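Local coordinates for SusD family protein (Bacteroides uniformis, PDB 7KV1) that probably binds beta-glucan at the surface of a human gut bacterium, as a SusD-family glycan-binding protein built on a tetratricopeptide-repeat-like helical scaffold, at residues A194-V199 against Y234-E239; L205-Y210 against K258-S263; Q230-M235 against R404-A409. All blocks are in the same frame, centred on the assembly; numbering follows the deposited sequence.

Overall arrangement
All three contacts are buried, and helix 230-244 ties them together: it supplies a segment to contacts 1 and 3, while contact 2 touches it through Tyr234, whose OH lies 2.8 Å from Glu259 OE1. Contact 3 lies deepest, its centre about 11 Å from that of the chain, against about 16 Å for contact 1 and 20 Å for contact 2. Contact 1 joins two helices by a leucine and a tyrosine–carboxylate bond; contact 3 sets a helix across a strand through a CH-pi contact; contact 2, between a loop and a helix end, is a small apolar touch. Cobalt hexammine(III) borders contacts 2 and 3, ethanediol contacts 1 and 3.

Contact 1 (A194-V199 against Y234-E239); sequences AELEAV and YMVYAE. With EDO (1,2-ethanediol), chain D.
Leu196 reaches across from helix 185-201 and sets its CD2 methyl against the backbone of Tyr237, 3.5 Å from Tyr237 CA. The side chain leaves its backbone toward helix 230-244, and CG anti to the backbone N (chi1 -176°) places CD2 at Tyr237; the same methyl also meets Val236 CG1 at 3.8 Å and lies near the plane of the Tyr237 ring, at its edge. One branch thus touches two consecutive residues of the facing helix. Segments 194-199 and 234-239 run roughly antiparallel (152°), their axes 10.6 Å apart at closest approach, consistent with the antiparallel helix packing of a tetratricopeptide-repeat-like scaffold; Tyr237 also meets Tyr256 of helix 250-262 edge to face. One residue on, Glu197 extends beyond CG and passes along the edge of the tyrosine ring, its CG 3.5 Å from Tyr237 CE1. The carboxylate, turned 28° from the ring plane, accepts a hydrogen bond of 2.8 Å from Tyr237 OH on OE2, through the anti lone pair. That same OE2 makes salt bridges to Arg249 and Lys252, two cations that probably keep the carboxylate ionised and hold it where the phenol can reach it.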
loop_
_atom_site.group_PDB
_atom_site.type_symbol
_atom_site.label_atom_id
_atom_site.label_comp_id
_atom_site.label_asym_id
_atom_site.label_seq_id
_atom_site.Cartn_x
_atom_site.Cartn_y
_atom_site.Cartn_z
ATOM N N ALA A 194 2.775 2.797 -19.873
ATOM C CA ALA A 194 3.484 3.578 -20.925
ATOM C C ALA A 194 4.086 4.834 -20.307
ATOM O O ALA A 194 5.267 5.090 -20.543
ATOM C CB ALA A 194 2.589 3.934 -22.107
ATOM N N GLU A 195 3.319 5.556 -19.504
ATOM C CA GLU A 195 3.767 6.802 -18.849
ATOM C C GLU A 195 4.942 6.455 -17.920
ATOM O O GLU A 195 6.009 7.154 -17.978
ATOM C CB GLU A 195 2.556 7.508 -18.216
ATOM C CG GLU A 195 2.866 8.718 -17.346
ATOM C CD GLU A 195 3.471 9.951 -18.032
ATOM O OE1 GLU A 195 3.717 9.894 -19.238
ATOM O OE2 GLU A 195 3.748 10.948 -17.339
ATOM N N LEU A 196 4.836 5.369 -17.155
ATOM C CA LEU A 196 5.885 4.995 -16.174
ATOM C C LEU A 196 7.154 4.575 -16.932
ATOM O O LEU A 196 8.243 4.947 -16.517
ATOM C CB LEU A 196 5.352 3.881 -15.276
ATOM C CG LEU A 196 6.284 3.451 -14.151
ATOM C CD1 LEU A 196 6.799 4.639 -13.370
ATOM C CD2 LEU A 196 5.573 2.438 -13.248
ATOM N N GLU A 197 7.010 3.833 -18.018
ATOM C CA GLU A 197 8.148 3.466 -18.893
ATOM C C GLU A 197 8.872 4.730 -19.387
ATOM O O GLU A 197 10.101 4.778 -19.283
ATOM C CB GLU A 197 7.641 2.555 -19.992
ATOM C CG GLU A 197 7.433 1.140 -19.470
ATOM C CD GLU A 197 6.935 0.149 -20.487
ATOM O OE1 GLU A 197 6.359 0.611 -21.484
ATOM O OE2 GLU A 197 7.085 -1.084 -20.268
ATOM N N ALA A 198 8.156 5.740 -19.864
ATOM C CA ALA A 198 8.771 7.033 -20.264
ATOM C C ALA A 198 9.511 7.666 -19.080
ATOM O O ALA A 198 10.668 8.141 -19.259
ATOM C CB ALA A 198 7.748 7.965 -20.870
ATOM N N VAL A 199 8.926 7.665 -17.896
ATOM C CA VAL A 199 9.611 8.245 -16.709
ATOM C C VAL A 199 10.895 7.451 -16.423
ATOM O O VAL A 199 11.967 8.056 -16.249
ATOM C CB VAL A 199 8.666 8.306 -15.498
ATOM C CG1 VAL A 199 9.407 8.567 -14.198
ATOM C CG2 VAL A 199 7.576 9.342 -15.724
ATOM N N TYR A 234 10.723 1.662 -10.005
ATOM C CA TYR A 234 10.887 0.205 -10.256
ATOM C C TYR A 234 9.831 -0.613 -9.478
ATOM O O TYR A 234 9.291 -1.576 -10.006
ATOM C CB TYR A 234 12.302 -0.252 -9.877
ATOM C CG TYR A 234 13.422 0.275 -10.737
ATOM C CD1 TYR A 234 13.196 0.927 -11.939
ATOM C CD2 TYR A 234 14.736 0.027 -10.386
ATOM C CE1 TYR A 234 14.244 1.406 -12.712
ATOM C CE2 TYR A 234 15.794 0.469 -11.165
ATOM C CZ TYR A 234 15.548 1.159 -12.338
ATOM O OH TYR A 234 16.604 1.577 -13.105
ATOM N N MET A 235 9.566 -0.258 -8.227
ATOM C CA MET A 235 8.620 -0.991 -7.349
ATOM C C MET A 235 7.189 -0.752 -7.843
ATOM O O MET A 235 6.395 -1.684 -7.845
ATOM C CB MET A 235 8.822 -0.572 -5.888
ATOM C CG MET A 235 10.203 -1.010 -5.355
ATOM S SD MET A 235 10.460 -2.830 -5.401
ATOM C CE MET A 235 9.351 -3.408 -4.120
ATOM N N VAL A 236 6.867 0.451 -8.281
ATOM C CA VAL A 236 5.517 0.725 -8.856
ATOM C C VAL A 236 5.379 -0.099 -10.142
ATOM O O VAL A 236 4.317 -0.736 -10.381
ATOM C CB VAL A 236 5.297 2.224 -9.114
ATOM C CG1 VAL A 236 3.969 2.432 -9.833
ATOM C CG2 VAL A 236 5.330 3.028 -7.823
ATOM N N TYR A 237 6.438 -0.111 -10.949
ATOM C CA TYR A 237 6.443 -0.821 -12.252
ATOM C C TYR A 237 6.121 -2.300 -11.980
ATOM O O TYR A 237 5.208 -2.824 -12.599
ATOM C CB TYR A 237 7.769 -0.625 -12.989
ATOM C CG TYR A 237 7.793 -1.220 -14.371
ATOM C CD1 TYR A 237 7.312 -0.496 -15.447
ATOM C CD2 TYR A 237 8.237 -2.505 -14.607
ATOM C CE1 TYR A 237 7.315 -1.005 -16.724
ATOM C CE2 TYR A 237 8.251 -3.031 -15.879
ATOM C CZ TYR A 237 7.834 -2.263 -16.949
ATOM O OH TYR A 237 7.826 -2.764 -18.212
ATOM N N ALA A 238 6.870 -2.933 -11.073
ATOM C CA ALA A 238 6.711 -4.350 -10.712
ATOM C C ALA A 238 5.289 -4.551 -10.198
ATOM O O ALA A 238 4.631 -5.475 -10.642
ATOM C CB ALA A 238 7.734 -4.761 -9.692
ATOM N N GLU A 239 4.844 -3.693 -9.291
ATOM C CA GLU A 239 3.502 -3.787 -8.687
ATOM C C GLU A 239 2.446 -3.792 -9.780
ATOM O O GLU A 239 1.569 -4.674 -9.756
ATOM C CB GLU A 239 3.265 -2.609 -7.738
ATOM C CG GLU A 239 1.861 -2.628 -7.161
ATOM C CD GLU A 239 1.662 -1.560 -6.124
ATOM O OE1 GLU A 239 2.547 -1.445 -5.225
ATOM O OE2 GLU A 239 0.644 -0.856 -6.224
HETATM C C1 EDO D . -2.382 0.951 -4.884
HETATM O O1 EDO D . -2.380 2.286 -4.403
HETATM C C2 EDO D . -1.539 0.046 -4.070
HETATM O O2 EDO D . -0.164 0.426 -4.094
#

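Contact 2 (L205-Y210 against K258-S263); sequences LPLKYY and KELIDS. With NCO (cobalt hexammine(III)), chain C.
Leu207 carries its CG anti to the backbone N (chi1 -174°), which sends both methyls toward helix 250-262, whereas Leu260 has CG beside its own backbone N (chi1 -65°) and swings its branch tip round to meet them. The two leucines come together at an angle, Leu207 CD1 against Leu260 CD2 at 3.9 Å. The other branch of Leu207 diverges, and its CD2 lies 4.0 Å from Ser263 OG. The serine hydroxyl makes its hydrogen bond with the backbone N of Ser265, so the methyl merely packs beside an oxygen already engaged. The two methyls of Leu207 thus divide between Leu260 and Ser263.

The C-terminal part of helix 250-262 and the residues that follow also bind cobalt hexammine(III). Ile261 O accepts hydrogen bonds from three ammines, the shortest being 2.9 Å from N5, and Ser263 O accepts from N1 at 3.0 Å as well as from N5 and N4. Ile261 O, near the C-terminal and so negative end of the helix dipole, would be expected to favour this trivalent cation; Phe266 O and Tyr408 OH also accept hydrogen bonds from it.

Within the loop, Pro206 CG lies 3.4 Å above the plane of the Tyr210 ring, over its centre. Lys208, next in the loop after Leu207, forms a salt bridge with Asp284 and a cation-pi contact with Phe266. Loop 205-210 is bound by backbone hydrogen bonds to the start of helix 230-244, at Gln230 and Ala231, while Leu205 rests on helix 138-162 and Leu260 packs on Ala231, Tyr234 and, in helix 408-420, Thr411.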
loop_
_atom_site.group_PDB
_atom_site.type_symbol
_atom_site.label_atom_id
_atom_site.label_comp_id
_atom_site.label_asym_id
_atom_site.label_seq_id
_atom_site.Cartn_x
_atom_site.Cartn_y
_atom_site.Cartn_z
ATOM N N LEU A 205 15.591 10.397 -12.480
ATOM C CA LEU A 205 15.438 10.341 -11.006
ATOM C C LEU A 205 16.662 9.669 -10.403
ATOM O O LEU A 205 17.186 8.707 -10.945
ATOM C CB LEU A 205 14.168 9.571 -10.649
ATOM C CG LEU A 205 12.860 10.172 -11.164
ATOM C CD1 LEU A 205 11.687 9.290 -10.764
ATOM C CD2 LEU A 205 12.668 11.577 -10.639
ATOM N N PRO A 206 17.126 10.105 -9.226
ATOM C CA PRO A 206 18.191 9.385 -8.542
ATOM C C PRO A 206 17.670 8.044 -7.988
ATOM O O PRO A 206 16.449 7.876 -7.791
ATOM C CB PRO A 206 18.587 10.351 -7.437
ATOM C CG PRO A 206 17.320 11.096 -7.135
ATOM C CD PRO A 206 16.608 11.245 -8.468
ATOM N N LEU A 207 18.565 7.078 -7.804
ATOM C CA LEU A 207 18.158 5.683 -7.480
ATOM C C LEU A 207 17.563 5.699 -6.077
ATOM O O LEU A 207 16.455 5.136 -5.896
ATOM C CB LEU A 207 19.330 4.697 -7.564
ATOM C CG LEU A 207 18.930 3.225 -7.380
ATOM C CD1 LEU A 207 18.031 2.752 -8.508
ATOM C CD2 LEU A 207 20.150 2.339 -7.277
ATOM N N LYS A 208 18.253 6.377 -5.157
ATOM C CA LYS A 208 17.949 6.344 -3.706
ATOM C C LYS A 208 18.061 7.734 -3.062
ATOM O O LYS A 208 17.173 8.063 -2.217
ATOM C CB LYS A 208 18.901 5.359 -3.023
ATOM C CG LYS A 208 18.623 5.181 -1.536
ATOM C CD LYS A 208 19.637 4.324 -0.827
ATOM C CE LYS A 208 19.271 4.143 0.631
ATOM N NZ LYS A 208 20.166 3.179 1.304
ATOM N N TYR A 209 19.101 8.519 -3.389
ATOM C CA TYR A 209 19.373 9.821 -2.713
ATOM C C TYR A 209 19.454 10.935 -3.745
ATOM O O TYR A 209 20.062 10.734 -4.810
ATOM C CB TYR A 209 20.679 9.809 -1.911
ATOM C CG TYR A 209 20.673 8.943 -0.678
ATOM C CD1 TYR A 209 19.886 9.256 0.412
ATOM C CD2 TYR A 209 21.472 7.813 -0.595
ATOM C CE1 TYR A 209 19.885 8.464 1.552
ATOM C CE2 TYR A 209 21.482 7.006 0.533
ATOM C CZ TYR A 209 20.683 7.336 1.609
ATOM O OH TYR A 209 20.691 6.559 2.725
ATOM N N TYR A 210 18.847 12.073 -3.419
ATOM C CA TYR A 210 19.055 13.372 -4.110
ATOM C C TYR A 210 20.382 13.962 -3.604
ATOM O O TYR A 210 20.688 13.767 -2.409
ATOM C CB TYR A 210 17.849 14.278 -3.871
ATOM C CG TYR A 210 16.646 13.890 -4.688
ATOM C CD1 TYR A 210 15.889 12.769 -4.359
ATOM C CD2 TYR A 210 16.295 14.612 -5.823
ATOM C CE1 TYR A 210 14.780 12.402 -5.114
ATOM C CE2 TYR A 210 15.187 14.264 -6.578
ATOM C CZ TYR A 210 14.428 13.150 -6.228
ATOM O OH TYR A 210 13.379 12.778 -7.021
ATOM N N LYS A 258 16.295 -6.902 -10.136
ATOM C CA LYS A 258 17.724 -7.332 -10.081
ATOM C C LYS A 258 18.677 -6.139 -10.032
ATOM O O LYS A 258 19.719 -6.286 -9.393
ATOM C CB LYS A 258 18.057 -8.257 -11.249
ATOM C CG LYS A 258 17.496 -9.649 -11.031
ATOM C CD LYS A 258 17.463 -10.506 -12.262
ATOM C CE LYS A 258 18.806 -11.063 -12.663
ATOM N NZ LYS A 258 18.570 -11.995 -13.789
ATOM N N GLU A 259 18.344 -4.991 -10.632
ATOM C CA GLU A 259 19.183 -3.779 -10.441
ATOM C C GLU A 259 19.202 -3.416 -8.952
ATOM O O GLU A 259 20.231 -2.968 -8.495
ATOM C CB GLU A 259 18.667 -2.540 -11.173
ATOM C CG GLU A 259 18.630 -2.683 -12.671
ATOM C CD GLU A 259 18.202 -1.391 -13.361
ATOM O OE1 GLU A 259 18.659 -0.303 -12.942
ATOM O OE2 GLU A 259 17.390 -1.490 -14.305
ATOM N N LEU A 260 18.074 -3.498 -8.240
ATOM C CA LEU A 260 18.056 -3.106 -6.809
ATOM C C LEU A 260 18.814 -4.167 -6.004
ATOM O O LEU A 260 19.537 -3.791 -5.084
ATOM C CB LEU A 260 16.606 -2.966 -6.326
ATOM C CG LEU A 260 15.814 -1.848 -6.996
ATOM C CD1 LEU A 260 14.422 -1.770 -6.411
ATOM C CD2 LEU A 260 16.555 -0.521 -6.909
ATOM N N ILE A 261 18.615 -5.448 -6.325
ATOM C CA ILE A 261 19.337 -6.583 -5.673
ATOM C C ILE A 261 20.850 -6.465 -5.968
ATOM O O ILE A 261 21.638 -6.834 -5.099
ATOM C CB ILE A 261 18.700 -7.913 -6.119
ATOM C CG1 ILE A 261 17.253 -8.010 -5.634
ATOM C CG2 ILE A 261 19.495 -9.112 -5.652
ATOM C CD1 ILE A 261 16.463 -9.099 -6.289
ATOM N N ASP A 262 21.255 -5.975 -7.138
ATOM C CA ASP A 262 22.688 -5.840 -7.523
ATOM C C ASP A 262 23.285 -4.560 -6.943
ATOM O O ASP A 262 24.503 -4.412 -6.988
ATOM C CB ASP A 262 22.869 -5.867 -9.038
ATOM C CG ASP A 262 22.605 -7.237 -9.634
ATOM O OD1 ASP A 262 22.557 -8.213 -8.861
ATOM O OD2 ASP A 262 22.407 -7.310 -10.848
ATOM N N SER A 263 22.474 -3.670 -6.404
ATOM C CA SER A 263 22.912 -2.361 -5.885
ATOM C C SER A 263 23.587 -2.491 -4.515
ATOM O O SER A 263 23.143 -3.237 -3.662
ATOM C CB SER A 263 21.766 -1.409 -5.787
ATOM O OG SER A 263 22.133 -0.301 -4.982
HETATM CO CO NCO C . 23.050 -6.432 -1.686
HETATM N N1 NCO C . 23.798 -4.663 -1.103
HETATM N N2 NCO C . 22.336 -8.133 -2.450
HETATM N N3 NCO C . 24.609 -7.484 -0.835
HETATM N N4 NCO C . 24.062 -6.263 -3.368
HETATM N N5 NCO C . 21.479 -5.448 -2.540
HETATM N N6 NCO C . 22.047 -6.638 0.006
#

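Contact 3 (Q230-M235 against R404-A409); sequences QAMAYM and RYYRYA. With NCO (cobalt hexammine(III)), chain C; EDO (1,2-ethanediol), chain D.
Tyr406 and Met235 bury the most surface here. Met235 comes over one face of the Tyr406 ring: its CB stands above the centre, 3.6 Å from the centroid and 10° off the ring normal, a CH-pi contact. Beyond CB the methionine slides past the ring in the opposite direction to the tyrosine; bends at chi2 (-60°) and again at chi3 fold it back, leaving CE 4.1 Å from Arg407 O. Met232, one turn earlier, approaches the ring edge instead, its CG 4.1 Å from Tyr406 CD2. Over the centre of the opposite face stands the edge of the Tyr405 ring, its CD1 3.5 Å above the Tyr406 plane. Both tyrosines face Trp288 of strand 286-290 in a classic beta bulge, consistent with consecutive rings lying on the same side. Residues 404-407 cross helix segment 230-235 at 85°, joining helix 230-244 to a strand of the SusD-family region; just beyond, Tyr408 OH in the ligand pocket accepts a hydrogen bond from cobalt hexammine N5 (3.1 Å). Replacing Tyr406 by an alanine is likely to open a gap between Met235 and Tyr405 and to leave Glu239 without its hydroxyl partner. With both faces covered and its hydroxyl tied to a carboxylate, Tyr406 couples apolar packing to one hydrogen bond to Glu239, which probably fixes the ring's rotation.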
loop_
_atom_site.group_PDB
_atom_site.type_symbol
_atom_site.label_atom_id
_atom_site.label_comp_id
_atom_site.label_asym_id
_atom_site.label_seq_id
_atom_site.Cartn_x
_atom_site.Cartn_y
_atom_site.Cartn_z
ATOM N N GLN A 230 14.023 6.578 -8.516
ATOM C CA GLN A 230 14.016 5.570 -9.580
ATOM C C GLN A 230 13.705 4.213 -8.925
ATOM O O GLN A 230 13.020 3.403 -9.554
ATOM C CB GLN A 230 15.341 5.640 -10.318
ATOM C CG GLN A 230 15.377 4.754 -11.537
ATOM C CD GLN A 230 14.766 5.405 -12.738
ATOM O OE1 GLN A 230 13.960 6.333 -12.619
ATOM N NE2 GLN A 230 15.142 4.890 -13.901
ATOM N N ALA A 231 14.239 3.938 -7.738
ATOM C CA ALA A 231 13.973 2.659 -7.031
ATOM C C ALA A 231 12.467 2.575 -6.752
ATOM O O ALA A 231 11.870 1.519 -6.923
ATOM C CB ALA A 231 14.770 2.555 -5.757
ATOM N N MET A 232 11.858 3.667 -6.320
ATOM C CA MET A 232 10.407 3.660 -6.024
ATOM C C MET A 232 9.649 3.375 -7.323
ATOM O O MET A 232 8.662 2.619 -7.271
ATOM C CB MET A 232 9.954 4.970 -5.381
ATOM C CG MET A 232 8.466 5.027 -5.138
ATOM S SD MET A 232 7.628 5.957 -6.422
ATOM C CE MET A 232 5.982 6.107 -5.725
ATOM N N ALA A 233 10.109 3.951 -8.441
ATOM C CA ALA A 233 9.540 3.783 -9.794
ATOM C C ALA A 233 9.576 2.306 -10.199
ATOM O O ALA A 233 8.563 1.780 -10.746
ATOM C CB ALA A 233 10.291 4.646 -10.797
ATOM N N TYR A 234 10.723 1.662 -10.005
ATOM C CA TYR A 234 10.887 0.205 -10.256
ATOM C C TYR A 234 9.831 -0.613 -9.478
ATOM O O TYR A 234 9.291 -1.576 -10.006
ATOM C CB TYR A 234 12.302 -0.252 -9.877
ATOM C CG TYR A 234 13.422 0.275 -10.737
ATOM C CD1 TYR A 234 13.196 0.927 -11.939
ATOM C CD2 TYR A 234 14.736 0.027 -10.386
ATOM C CE1 TYR A 234 14.244 1.406 -12.712
ATOM C CE2 TYR A 234 15.794 0.469 -11.165
ATOM C CZ TYR A 234 15.548 1.159 -12.338
ATOM O OH TYR A 234 16.604 1.577 -13.105
ATOM N N MET A 235 9.566 -0.258 -8.227
ATOM C CA MET A 235 8.620 -0.991 -7.349
ATOM C C MET A 235 7.189 -0.752 -7.843
ATOM O O MET A 235 6.395 -1.684 -7.845
ATOM C CB MET A 235 8.822 -0.572 -5.888
ATOM C CG MET A 235 10.203 -1.010 -5.355
ATOM S SD MET A 235 10.460 -2.830 -5.401
ATOM C CE MET A 235 9.351 -3.408 -4.120
ATOM N N ARG A 404 5.477 2.804 5.882
ATOM C CA ARG A 404 6.488 2.074 5.078
ATOM C C ARG A 404 5.739 1.549 3.851
ATOM O O ARG A 404 4.847 0.696 4.022
ATOM C CB ARG A 404 7.167 0.942 5.864
ATOM C CG ARG A 404 8.193 1.372 6.904
ATOM C CD ARG A 404 7.689 2.247 8.042
ATOM N NE ARG A 404 8.696 2.286 9.111
ATOM C CZ ARG A 404 8.574 2.928 10.260
ATOM N NH1 ARG A 404 7.491 3.652 10.525
ATOM N NH2 ARG A 404 9.563 2.889 11.138
ATOM N N TYR A 405 6.027 2.083 2.670
ATOM C CA TYR A 405 5.215 1.789 1.455
ATOM C C TYR A 405 5.867 0.676 0.645
ATOM O O TYR A 405 5.161 -0.295 0.318
ATOM C CB TYR A 405 4.982 3.033 0.591
ATOM C CG TYR A 405 3.767 2.888 -0.293
ATOM C CD1 TYR A 405 3.793 2.121 -1.457
ATOM C CD2 TYR A 405 2.572 3.456 0.087
ATOM C CE1 TYR A 405 2.658 1.955 -2.237
ATOM C CE2 TYR A 405 1.426 3.290 -0.676
ATOM C CZ TYR A 405 1.466 2.546 -1.844
ATOM O OH TYR A 405 0.308 2.446 -2.574
ATOM N N TYR A 406 7.166 0.810 0.370
ATOM C CA TYR A 406 7.986 -0.170 -0.379
ATOM C C TYR A 406 9.209 -0.513 0.458
ATOM O O TYR A 406 9.932 0.408 0.791
ATOM C CB TYR A 406 8.422 0.383 -1.736
ATOM C CG TYR A 406 7.294 0.469 -2.725
ATOM C CD1 TYR A 406 6.469 -0.627 -2.935
ATOM C CD2 TYR A 406 7.023 1.646 -3.402
ATOM C CE1 TYR A 406 5.390 -0.546 -3.805
ATOM C CE2 TYR A 406 5.962 1.727 -4.293
ATOM C CZ TYR A 406 5.132 0.629 -4.486
ATOM O OH TYR A 406 4.049 0.699 -5.314
ATOM N N ARG A 407 9.408 -1.794 0.756
ATOM C CA ARG A 407 10.612 -2.319 1.446
ATOM C C ARG A 407 11.382 -3.257 0.501
ATOM O O ARG A 407 10.778 -3.947 -0.321
ATOM C CB ARG A 407 10.206 -3.104 2.698
ATOM C CG ARG A 407 9.427 -2.270 3.694
ATOM C CD ARG A 407 9.371 -2.971 5.012
ATOM N NE ARG A 407 8.376 -4.008 5.175
ATOM C CZ ARG A 407 8.620 -5.311 5.341
ATOM N NH1 ARG A 407 9.841 -5.797 5.219
ATOM N NH2 ARG A 407 7.615 -6.135 5.616
ATOM N N TYR A 408 12.675 -3.368 0.702
ATOM C CA TYR A 408 13.536 -4.274 -0.089
ATOM C C TYR A 408 13.112 -5.749 0.106
ATOM O O TYR A 408 13.436 -6.535 -0.799
ATOM C CB TYR A 408 15.000 -3.998 0.257
ATOM C CG TYR A 408 16.023 -4.860 -0.431
ATOM C CD1 TYR A 408 16.320 -4.701 -1.778
ATOM C CD2 TYR A 408 16.698 -5.841 0.269
ATOM C CE1 TYR A 408 17.280 -5.487 -2.393
ATOM C CE2 TYR A 408 17.681 -6.617 -0.325
ATOM C CZ TYR A 408 17.950 -6.459 -1.666
ATOM O OH TYR A 408 18.902 -7.228 -2.257
ATOM N N ALA A 409 12.419 -6.133 1.190
ATOM C CA ALA A 409 11.834 -7.496 1.308
ATOM C C ALA A 409 10.912 -7.754 0.106
ATOM O O ALA A 409 10.975 -8.839 -0.499
ATOM C CB ALA A 409 11.117 -7.708 2.625
HETATM CO CO NCO C . 23.050 -6.432 -1.686
HETATM N N1 NCO C . 23.798 -4.663 -1.103
HETATM N N2 NCO C . 22.336 -8.133 -2.450
HETATM N N3 NCO C . 24.609 -7.484 -0.835
HETATM N N4 NCO C . 24.062 -6.263 -3.368
HETATM N N5 NCO C . 21.479 -5.448 -2.540
HETATM N N6 NCO C . 22.047 -6.638 0.006
HETATM C C1 EDO D . -2.382 0.951 -4.884
HETATM O O1 EDO D . -2.380 2.286 -4.403
HETATM C C2 EDO D . -1.539 0.046 -4.070
HETATM O O2 EDO D . -0.164 0.426 -4.094
#